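Local structure of ferripyochelin binding protein (Salmonella enterica subsp. enterica serovar Typhimurium, 3R3R) at residues Asp33-Asp38 against Val52-Ile57; Val46-Asp51 against Ser67-Thr72. The protein binds zinc and belongs to the gamma-class carbonic anhydrase family of left-handed beta-helices, although its own reaction, if any, remains to be established. One frame throughout, in Å; residues are numbered along the deposited sequence.

Contact 1: residues Asp33-Asp38 against Val52-Ile57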
loop_
_atom_site.group_PDB
_atom_site.type_symbol
_atom_site.label_atom_id
_atom_site.label_comp_id
_atom_site.label_asym_id
_atom_site.label_seq_id
_atom_site.Cartn_x
_atom_site.Cartn_y
_atom_site.Cartn_z
ATOM N N ASP A 33 14.346 1.701 2.221
ATOM C CA ASP A 33 13.877 3.023 1.834
ATOM C C ASP A 33 12.351 3.003 1.707
ATOM O O ASP A 33 11.792 2.943 0.593
ATOM C CB ASP A 33 14.540 3.465 0.534
ATOM C CG ASP A 33 14.309 4.935 0.223
ATOM O OD1 ASP A 33 13.598 5.625 0.991
ATOM O OD2 ASP A 33 14.854 5.390 -0.808
ATOM N N VAL A 34 11.695 3.019 2.868
ATOM C CA VAL A 34 10.242 3.033 2.967
ATOM C C VAL A 34 9.877 4.347 3.623
ATOM O O VAL A 34 10.301 4.638 4.744
ATOM C CB VAL A 34 9.717 1.859 3.802
ATOM C CG1 VAL A 34 8.204 1.938 3.955
ATOM C CG2 VAL A 34 10.130 0.530 3.144
ATOM N N ARG A 35 9.095 5.144 2.909
ATOM C CA ARG A 35 8.759 6.504 3.317
ATOM C C ARG A 35 7.280 6.514 3.689
ATOM O O ARG A 35 6.426 6.345 2.826
ATOM C CB ARG A 35 9.050 7.454 2.144
ATOM C CG ARG A 35 10.448 7.244 1.540
ATOM C CD ARG A 35 10.621 7.890 0.181
ATOM N NE ARG A 35 11.861 7.458 -0.469
ATOM C CZ ARG A 35 12.233 7.844 -1.686
ATOM N NH1 ARG A 35 11.459 8.678 -2.382
ATOM N NH2 ARG A 35 13.376 7.410 -2.208
ATOM N N LEU A 36 6.977 6.667 4.975
ATOM C CA LEU A 36 5.604 6.589 5.462
ATOM C C LEU A 36 5.186 7.975 5.911
ATOM O O LEU A 36 5.752 8.537 6.854
ATOM C CB LEU A 36 5.497 5.613 6.632
ATOM C CG LEU A 36 5.974 4.197 6.325
ATOM C CD1 LEU A 36 5.746 3.324 7.533
ATOM C CD2 LEU A 36 5.263 3.607 5.088
ATOM N N ALA A 37 4.208 8.531 5.215
ATOM C CA ALA A 37 3.689 9.849 5.529
ATOM C C ALA A 37 2.809 9.841 6.785
ATOM O O ALA A 37 2.541 8.789 7.367
ATOM C CB ALA A 37 2.945 10.399 4.337
ATOM N N ASP A 38 2.407 11.028 7.223
ATOM C CA ASP A 38 1.576 11.176 8.411
ATOM C C ASP A 38 0.345 10.274 8.381
ATOM O O ASP A 38 -0.294 10.113 7.342
ATOM C CB ASP A 38 1.055 12.608 8.526
ATOM C CG ASP A 38 2.143 13.638 8.777
ATOM O OD1 ASP A 38 3.298 13.286 9.106
ATOM O OD2 ASP A 38 1.803 14.831 8.666
ATOM N N VAL A 52 15.753 -3.005 -2.994
ATOM C CA VAL A 52 16.251 -2.812 -4.350
ATOM C C VAL A 52 15.568 -1.640 -5.053
ATOM O O VAL A 52 15.932 -1.270 -6.149
ATOM C CB VAL A 52 16.171 -4.102 -5.184
ATOM C CG1 VAL A 52 16.955 -5.189 -4.513
ATOM C CG2 VAL A 52 14.721 -4.532 -5.389
ATOM N N ASN A 53 14.558 -1.079 -4.403
ATOM C CA ASN A 53 13.932 0.149 -4.879
ATOM C C ASN A 53 13.126 0.736 -3.722
ATOM O O ASN A 53 12.976 0.080 -2.688
ATOM C CB ASN A 53 13.070 -0.114 -6.109
ATOM C CG ASN A 53 13.213 0.964 -7.150
ATOM O OD1 ASN A 53 13.230 2.159 -6.831
ATOM N ND2 ASN A 53 13.306 0.553 -8.409
ATOM N N TYR A 54 12.645 1.969 -3.870
ATOM C CA TYR A 54 11.947 2.615 -2.764
ATOM C C TYR A 54 10.455 2.325 -2.762
ATOM O O TYR A 54 9.859 1.939 -3.789
ATOM C CB TYR A 54 12.191 4.130 -2.750
ATOM C CG TYR A 54 11.476 4.917 -3.821
ATOM C CD1 TYR A 54 10.216 5.440 -3.585
ATOM C CD2 TYR A 54 12.066 5.156 -5.062
ATOM C CE1 TYR A 54 9.551 6.175 -4.540
ATOM C CE2 TYR A 54 11.399 5.902 -6.045
ATOM C CZ TYR A 54 10.133 6.405 -5.764
ATOM O OH TYR A 54 9.435 7.143 -6.692
ATOM N N VAL A 55 9.862 2.530 -1.583
ATOM C CA VAL A 55 8.424 2.459 -1.361
ATOM C C VAL A 55 7.998 3.779 -0.723
ATOM O O VAL A 55 8.573 4.183 0.287
ATOM C CB VAL A 55 8.071 1.295 -0.414
ATOM C CG1 VAL A 55 6.572 1.273 -0.165
ATOM C CG2 VAL A 55 8.544 -0.039 -0.994
ATOM N N ALA A 56 7.034 4.469 -1.335
ATOM C CA ALA A 56 6.523 5.735 -0.790
ATOM C C ALA A 56 5.036 5.582 -0.552
ATOM O O ALA A 56 4.303 5.201 -1.471
ATOM C CB ALA A 56 6.809 6.913 -1.740
ATOM N N ILE A 57 4.597 5.837 0.680
ATOM C CA ILE A 57 3.200 5.664 1.056
ATOM C C ILE A 57 2.661 6.983 1.595
ATOM O O ILE A 57 3.187 7.517 2.563
ATOM C CB ILE A 57 3.014 4.514 2.069
ATOM C CG1 ILE A 57 3.648 3.221 1.530
ATOM C CG2 ILE A 57 1.535 4.311 2.343
ATOM C CD1 ILE A 57 3.467 1.992 2.418
#
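Arg35 lays its guanidinium flat over the ring of Tyr54, the two planes only 6° apart, in a stack on the solvent side of a pair of parallel strands, the face that carries Arg35 and Ala56. The overlap is off-centre: CZ sits 4.1 Å from the centroid of the Tyr54 ring, nearer the CG and CD1 side than the hydroxyl end, in an offset cation-pi contact. Arg35 runs extended from CG to NE, and Tyr54 holds CG between its backbone N and carbonyl carbon (chi1 73°), which raises the ring from the strand with one face turned to the guanidinium. Asp33 fixes the rotation of the guanidinium. It is gripped side-on, NE of Arg35 reaching OD1 of Asp33 at 2.9 Å with a nearly straight bond, and NH2 meeting OD2 on its syn side. Both oxygens lie close to the guanidinium plane, yet the carboxylate is tilted, so that the nitrogens approach from out of its own plane. On the inner face Val34 lies alongside Val55, and Leu36 alongside Ile57, where Leu36 CD2 and Ile57 CD1 touch at 3.6 Å; Ile48 packs against Val34, Val55 and Ile57 from another wall. Between the faces runs a parallel ladder of four backbone bonds, from Val55 N to Asp33 O at one end to Ala37 N to Ile57 O (3.0 Å) at the other. The chemistry is thus divided by face: apolar branches fill the interior of the coil, while outside a salt bridge holds a cation in place for stacking and probably tempers its charge.

Contact 2: residues Val46-Asp51 against Ser67-Thr72. With ZN (zinc ion), chain B.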
loop_
_atom_site.group_PDB
_atom_site.type_symbol
_atom_site.label_atom_id
_atom_site.label_comp_id
_atom_site.label_asym_id
_atom_site.label_seq_id
_atom_site.Cartn_x
_atom_site.Cartn_y
_atom_site.Cartn_z
ATOM N N VAL A 46 2.621 -7.512 8.322
ATOM C CA VAL A 46 2.871 -6.926 7.009
ATOM C C VAL A 46 4.372 -6.891 6.761
ATOM O O VAL A 46 5.142 -6.625 7.682
ATOM C CB VAL A 46 2.305 -5.484 6.973
ATOM C CG1 VAL A 46 2.776 -4.721 5.754
ATOM C CG2 VAL A 46 0.791 -5.509 6.996
ATOM N N VAL A 47 4.785 -7.117 5.519
ATOM C CA VAL A 47 6.168 -6.856 5.109
ATOM C C VAL A 47 6.194 -5.733 4.087
ATOM O O VAL A 47 5.462 -5.788 3.094
ATOM C CB VAL A 47 6.824 -8.080 4.439
ATOM C CG1 VAL A 47 8.298 -7.788 4.131
ATOM C CG2 VAL A 47 6.702 -9.323 5.324
ATOM N N ILE A 48 7.034 -4.720 4.312
ATOM C CA ILE A 48 7.273 -3.675 3.312
ATOM C C ILE A 48 8.772 -3.650 3.099
ATOM O O ILE A 48 9.509 -3.273 4.006
ATOM C CB ILE A 48 6.778 -2.285 3.748
ATOM C CG1 ILE A 48 5.334 -2.372 4.264
ATOM C CG2 ILE A 48 6.896 -1.319 2.575
ATOM C CD1 ILE A 48 4.730 -1.051 4.725
ATOM N N ARG A 49 9.228 -4.074 1.922
ATOM C CA ARG A 49 10.650 -4.256 1.684
ATOM C C ARG A 49 11.128 -3.316 0.582
ATOM O O ARG A 49 10.927 -3.584 -0.607
ATOM C CB ARG A 49 10.950 -5.733 1.383
ATOM C CG ARG A 49 12.437 -6.043 1.247
ATOM C CD ARG A 49 12.795 -7.488 1.600
ATOM N NE ARG A 49 12.163 -8.521 0.768
ATOM C CZ ARG A 49 12.635 -8.978 -0.397
ATOM N NH1 ARG A 49 11.999 -9.965 -1.036
ATOM N NH2 ARG A 49 13.751 -8.474 -0.930
ATOM N N GLY A 50 11.697 -2.188 0.989
ATOM C CA GLY A 50 12.191 -1.189 0.054
ATOM C C GLY A 50 13.698 -1.277 -0.090
ATOM O O GLY A 50 14.409 -0.310 0.180
ATOM N N ASP A 51 14.189 -2.436 -0.501
ATOM C CA ASP A 51 15.631 -2.621 -0.596
ATOM C C ASP A 51 16.211 -2.310 -1.969
ATOM O O ASP A 51 17.012 -1.392 -2.097
ATOM C CB ASP A 51 16.054 -4.025 -0.089
ATOM C CG ASP A 51 15.229 -5.187 -0.683
ATOM O OD1 ASP A 51 14.452 -5.023 -1.631
ATOM O OD2 ASP A 51 15.408 -6.295 -0.160
ATOM N N SER A 67 -0.397 -8.156 4.330
ATOM C CA SER A 67 0.040 -7.678 3.026
ATOM C C SER A 67 1.553 -7.796 2.847
ATOM O O SER A 67 2.313 -7.792 3.822
ATOM C CB SER A 67 -0.402 -6.221 2.823
ATOM O OG SER A 67 -1.817 -6.129 2.724
ATOM N N VAL A 68 1.986 -7.882 1.592
ATOM C CA VAL A 68 3.402 -7.824 1.253
ATOM C C VAL A 68 3.582 -6.807 0.145
ATOM O O VAL A 68 2.873 -6.871 -0.872
ATOM C CB VAL A 68 3.972 -9.203 0.820
ATOM C CG1 VAL A 68 5.422 -9.051 0.315
ATOM C CG2 VAL A 68 3.911 -10.199 1.987
ATOM N N LEU A 69 4.541 -5.901 0.351
ATOM C CA LEU A 69 4.843 -4.817 -0.577
ATOM C C LEU A 69 6.307 -4.934 -0.979
ATOM O O LEU A 69 7.195 -4.921 -0.111
ATOM C CB LEU A 69 4.607 -3.466 0.112
ATOM C CG LEU A 69 3.166 -2.934 0.168
ATOM C CD1 LEU A 69 2.216 -3.882 0.911
ATOM C CD2 LEU A 69 3.147 -1.565 0.812
ATOM N N HIS A 70 6.558 -5.067 -2.282
ATOM C CA HIS A 70 7.926 -5.121 -2.779
ATOM C C HIS A 70 8.015 -4.399 -4.134
ATOM O O HIS A 70 7.058 -3.751 -4.569
ATOM C CB HIS A 70 8.432 -6.574 -2.820
ATOM C CG HIS A 70 9.920 -6.697 -2.970
ATOM N ND1 HIS A 70 10.519 -7.550 -3.875
ATOM C CD2 HIS A 70 10.932 -6.054 -2.334
ATOM C CE1 HIS A 70 11.833 -7.434 -3.782
ATOM N NE2 HIS A 70 12.109 -6.536 -2.855
ATOM N N VAL A 71 9.190 -4.487 -4.753
ATOM C CA VAL A 71 9.609 -3.603 -5.831
ATOM C C VAL A 71 10.576 -4.363 -6.741
ATOM O O VAL A 71 11.132 -5.392 -6.331
ATOM C CB VAL A 71 10.344 -2.371 -5.254
ATOM C CG1 VAL A 71 9.358 -1.430 -4.557
ATOM C CG2 VAL A 71 11.486 -2.786 -4.298
ATOM N N THR A 72 10.784 -3.864 -7.962
ATOM C CA THR A 72 11.738 -4.468 -8.886
ATOM C C THR A 72 13.020 -3.637 -8.945
ATOM O O THR A 72 12.995 -2.396 -8.967
ATOM C CB THR A 72 11.102 -4.651 -10.290
ATOM O OG1 THR A 72 10.090 -5.662 -10.187
ATOM C CG2 THR A 72 12.120 -5.119 -11.331
HETATM ZN ZN ZN B . 9.697 -8.868 -5.319
HETATM O O HOH W 1 11.138 -8.157 -6.963
HETATM O O HOH W 2 11.241 -10.079 -5.639
HETATM O O HOH W 3 9.131 -10.198 -7.131
#
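His70 reaches from its strand toward the neighbouring one and is met there by Arg49 and Asp51. CG anti to the backbone N (chi1 -165°) carries the imidazole toward strand 47-50. NE2 donates to the syn lone pair of Asp51 OD1 at 3.0 Å, in the ring plane, while the carboxylate itself is turned 73° from the ring. ND1 binds the zinc ion at 2.1 Å; His99 and three waters are the other ligands. Arg49 bends at chi3 to bring CZ over one face of the imidazole, toward the rim, with the planes inclined by 33°. Its NH2 is tied to the other oxygen, Asp51 OD2, at 2.8 Å, so a single carboxylate positions both the arginine and the histidine. Deeper in the coil, Leu69 lies alongside Ile48, with Leu69 CB 4.0 Å from Ile48 CG2. Leu69 CD2 rests against both CG1 and CG2 of Ile48, Ile57 and Leu84 pack on Leu69 from another wall, and Leu69 O accepts a hydrogen bond from Arg49 N. Such a parallel ladder between stacked coils belongs to the left-handed beta-helix, and a zinc-bound histidine held by a second-shell carboxylate is consistent with the metal site of gamma-class carbonic anhydrases.

In the fold
From the N terminus, the chain lays down strand 34-36, passes 41-42 on the third wall before 47-50, turns the corner at Asp51 to Asn53, and returns as 54-57 beside 34-36, so contact 1 closes one coil of the beta-helix. Contact 2, already opened, closes only when the chain has passed 62-63 on the third wall and strand 68-70 arrives beside 47-50. The two closures therefore cross rather than nest, each joining successive coils on a different wall. The walls meet at the corners, where Asp33 N probably bonds to Gly50 O and Asn53 ND2 to Thr72 O, while Val71 packs on Asn53. The Val55 side chain of contact 1 lies about 10 Å from the zinc ion.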